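Local structure of putative HTH-type transcriptional regulator PH0061 (Pyrococcus horikoshii, 2DBB) at the interface of chains A and B. The protein probably binds DNA in a sequence-specific way as a transcriptional regulator of the AsnC family, through a helix-turn-helix domain. Coordinates in Å, arbitrary orientation; residue numbers count along the deposited sequence, not the author numbering. Chains: chain A/B, Putative HTH-type transcriptional regulator PH0061.

The interface of chains A and B. Residues chain A 52-55; chain B 58-61.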
ATOM      1  N   ILE A  52     -15.401   6.597   0.911  1.00 35.05           N
ATOM      2  CA  ILE A  52     -14.819   6.073  -0.320  1.00 33.78           C
ATOM      3  C   ILE A  52     -13.350   6.480  -0.368  1.00 34.00           C
ATOM      4  O   ILE A  52     -12.493   5.702  -0.778  1.00 33.46           O
ATOM      5  CB  ILE A  52     -15.582   6.598  -1.544  1.00 33.28           C
ATOM      6  CG1 ILE A  52     -17.020   6.075  -1.490  1.00 34.15           C
ATOM      7  CG2 ILE A  52     -14.903   6.144  -2.830  1.00 32.58           C
ATOM      8  CD1 ILE A  52     -17.924   6.615  -2.575  1.00 34.91           C
ATOM      9  N   ILE A  53     -13.067   7.710   0.046  1.00 33.15           N
ATOM     10  CA  ILE A  53     -11.699   8.190   0.126  1.00 33.18           C
ATOM     11  C   ILE A  53     -11.466   8.264   1.630  1.00 33.72           C
ATOM     12  O   ILE A  53     -12.079   9.083   2.316  1.00 32.89           O
ATOM     13  CB  ILE A  53     -11.527   9.591  -0.487  1.00 34.38           C
ATOM     14  CG1 ILE A  53     -11.799   9.542  -1.994  1.00 36.62           C
ATOM     15  CG2 ILE A  53     -10.108  10.100  -0.229  1.00 35.09           C
ATOM     16  CD1 ILE A  53     -11.599  10.879  -2.695  1.00 34.63           C
ATOM     17  N   ARG A  54     -10.606   7.391   2.145  1.00 33.82           N
ATOM     18  CA  ARG A  54     -10.329   7.363   3.575  1.00 34.09           C
ATOM     19  C   ARG A  54      -9.172   8.267   3.951  1.00 32.82           C
ATOM     20  O   ARG A  54      -9.064   8.706   5.093  1.00 31.52           O
ATOM     21  CB  ARG A  54      -9.984   5.948   4.040  1.00 35.20           C
ATOM     22  CG  ARG A  54     -10.960   4.861   3.628  1.00 42.10           C
ATOM     23  CD  ARG A  54     -11.020   3.764   4.688  1.00 46.75           C
ATOM     24  NE  ARG A  54      -9.714   3.507   5.299  1.00 53.03           N
ATOM     25  CZ  ARG A  54      -8.692   2.922   4.680  1.00 55.99           C
ATOM     26  NH1 ARG A  54      -7.540   2.735   5.319  1.00 54.69           N
ATOM     27  NH2 ARG A  54      -8.824   2.514   3.424  1.00 58.82           N
ATOM     28  N   LYS A  55      -8.305   8.560   2.992  1.00 32.05           N
ATOM     29  CA  LYS A  55      -7.152   9.372   3.326  1.00 31.45           C
ATOM     30  C   LYS A  55      -6.371   9.916   2.134  1.00 30.40           C
ATOM     31  O   LYS A  55      -6.304   9.294   1.068  1.00 28.57           O
ATOM     32  CB  LYS A  55      -6.234   8.526   4.213  1.00 33.58           C
ATOM     33  CG  LYS A  55      -5.008   9.214   4.756  1.00 38.74           C
ATOM     34  CD  LYS A  55      -4.227   8.253   5.656  1.00 41.92           C
ATOM     35  CE  LYS A  55      -5.087   7.758   6.813  1.00 42.70           C
ATOM     36  NZ  LYS A  55      -4.371   6.752   7.649  1.00 46.30           N
TER
ATOM     37  N   ILE B  58      -4.048   8.597  -2.725  1.00 27.75           N
ATOM     38  CA  ILE B  58      -5.107   8.433  -1.734  1.00 28.39           C
ATOM     39  C   ILE B  58      -5.282   6.982  -1.321  1.00 28.10           C
ATOM     40  O   ILE B  58      -4.850   6.068  -2.024  1.00 26.78           O
ATOM     41  CB  ILE B  58      -6.475   8.902  -2.282  1.00 30.03           C
ATOM     42  CG1 ILE B  58      -6.843   8.085  -3.527  1.00 31.50           C
ATOM     43  CG2 ILE B  58      -6.431  10.386  -2.613  1.00 30.18           C
ATOM     44  CD1 ILE B  58      -8.258   8.329  -4.037  1.00 31.66           C
ATOM     45  N   ILE B  59      -5.904   6.777  -0.167  1.00 27.39           N
ATOM     46  CA  ILE B  59      -6.202   5.432   0.305  1.00 28.95           C
ATOM     47  C   ILE B  59      -7.718   5.316   0.204  1.00 30.74           C
ATOM     48  O   ILE B  59      -8.456   5.957   0.948  1.00 32.36           O
ATOM     49  CB  ILE B  59      -5.781   5.212   1.768  1.00 29.22           C
ATOM     50  CG1 ILE B  59      -4.257   5.264   1.889  1.00 30.65           C
ATOM     51  CG2 ILE B  59      -6.284   3.858   2.250  1.00 29.70           C
ATOM     52  CD1 ILE B  59      -3.754   5.041   3.300  1.00 30.27           C
ATOM     53  N   PRO B  60      -8.207   4.512  -0.739  1.00 32.55           N
ATOM     54  CA  PRO B  60      -9.657   4.389  -0.859  1.00 34.50           C
ATOM     55  C   PRO B  60     -10.147   3.116  -0.205  1.00 35.80           C
ATOM     56  O   PRO B  60      -9.348   2.282   0.220  1.00 38.71           O
ATOM     57  CB  PRO B  60      -9.850   4.334  -2.358  1.00 34.54           C
ATOM     58  CG  PRO B  60      -8.720   3.408  -2.741  1.00 34.91           C
ATOM     59  CD  PRO B  60      -7.541   3.944  -1.926  1.00 33.99           C
ATOM     60  N   ASP B  61     -11.463   2.981  -0.110  1.00 35.50           N
ATOM     61  CA  ASP B  61     -12.061   1.770   0.425  1.00 34.37           C
ATOM     62  C   ASP B  61     -12.367   1.044  -0.883  1.00 32.38           C
ATOM     63  O   ASP B  61     -13.360   1.346  -1.542  1.00 29.90           O
ATOM     64  CB  ASP B  61     -13.353   2.087   1.176  1.00 36.60           C
ATOM     65  CG  ASP B  61     -13.941   0.862   1.843  1.00 40.91           C
ATOM     66  OD1 ASP B  61     -14.116  -0.162   1.147  1.00 41.58           O
ATOM     67  OD2 ASP B  61     -14.226   0.917   3.060  1.00 44.57           O
TER
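B:Ile59 lies against A:Arg54 and A:Lys55, where strand 53-60 of one chain runs antiparallel to the same strand of the other. Both its backbone N and its O bond to the strand of chain A. B:Ile59 N donates to A:Lys55 O at 2.8 Å. B:Ile59 O accepts from A:Arg54 N, also at 2.8 Å. A:Lys55 N adds a weak bond to the same oxygen. One step further, B:Asp61 N donates to A:Ile52 O at 3.0 Å. B:Pro60 has no N-H to give, and its CB lies near that same A:Ile52 oxygen, at 3.4 Å.

The side chain of A:Arg54 bends at chi2 and chi3 (-148° and -37°), which turns its guanidinium across B:Ile59 at a slant. The guanidinium carbon CZ sits 3.5 Å from the methyl CG2 of B:Ile59. The carbonyl O of B:Pro60 lies in the guanidinium plane at its edge, 3.3 Å from NH2. The carboxylate of B:Asp61 is further off and makes no salt bridge with it, though the opposite charges may still attract. An alanine in place of A:Arg54 would probably uncover the CG2 methyl of B:Ile59 and leave the B:Pro60 carbonyl without the nearby positive charge.

A:Lys55 runs alongside B:Ile59, both side chains pointing the same way. With CG anti to its backbone N (chi1 -176°), the lysine extends beside B:Ile59, and its aliphatic CD meets CD1 of B:Ile59 at 4.0 Å.

The strand follows helix 37-50, the likely recognition helix of the helix-turn-helix domain. The two-fold repeats this pairing with the chains exchanged, so the paired strands probably help join the two subunits of a dimer.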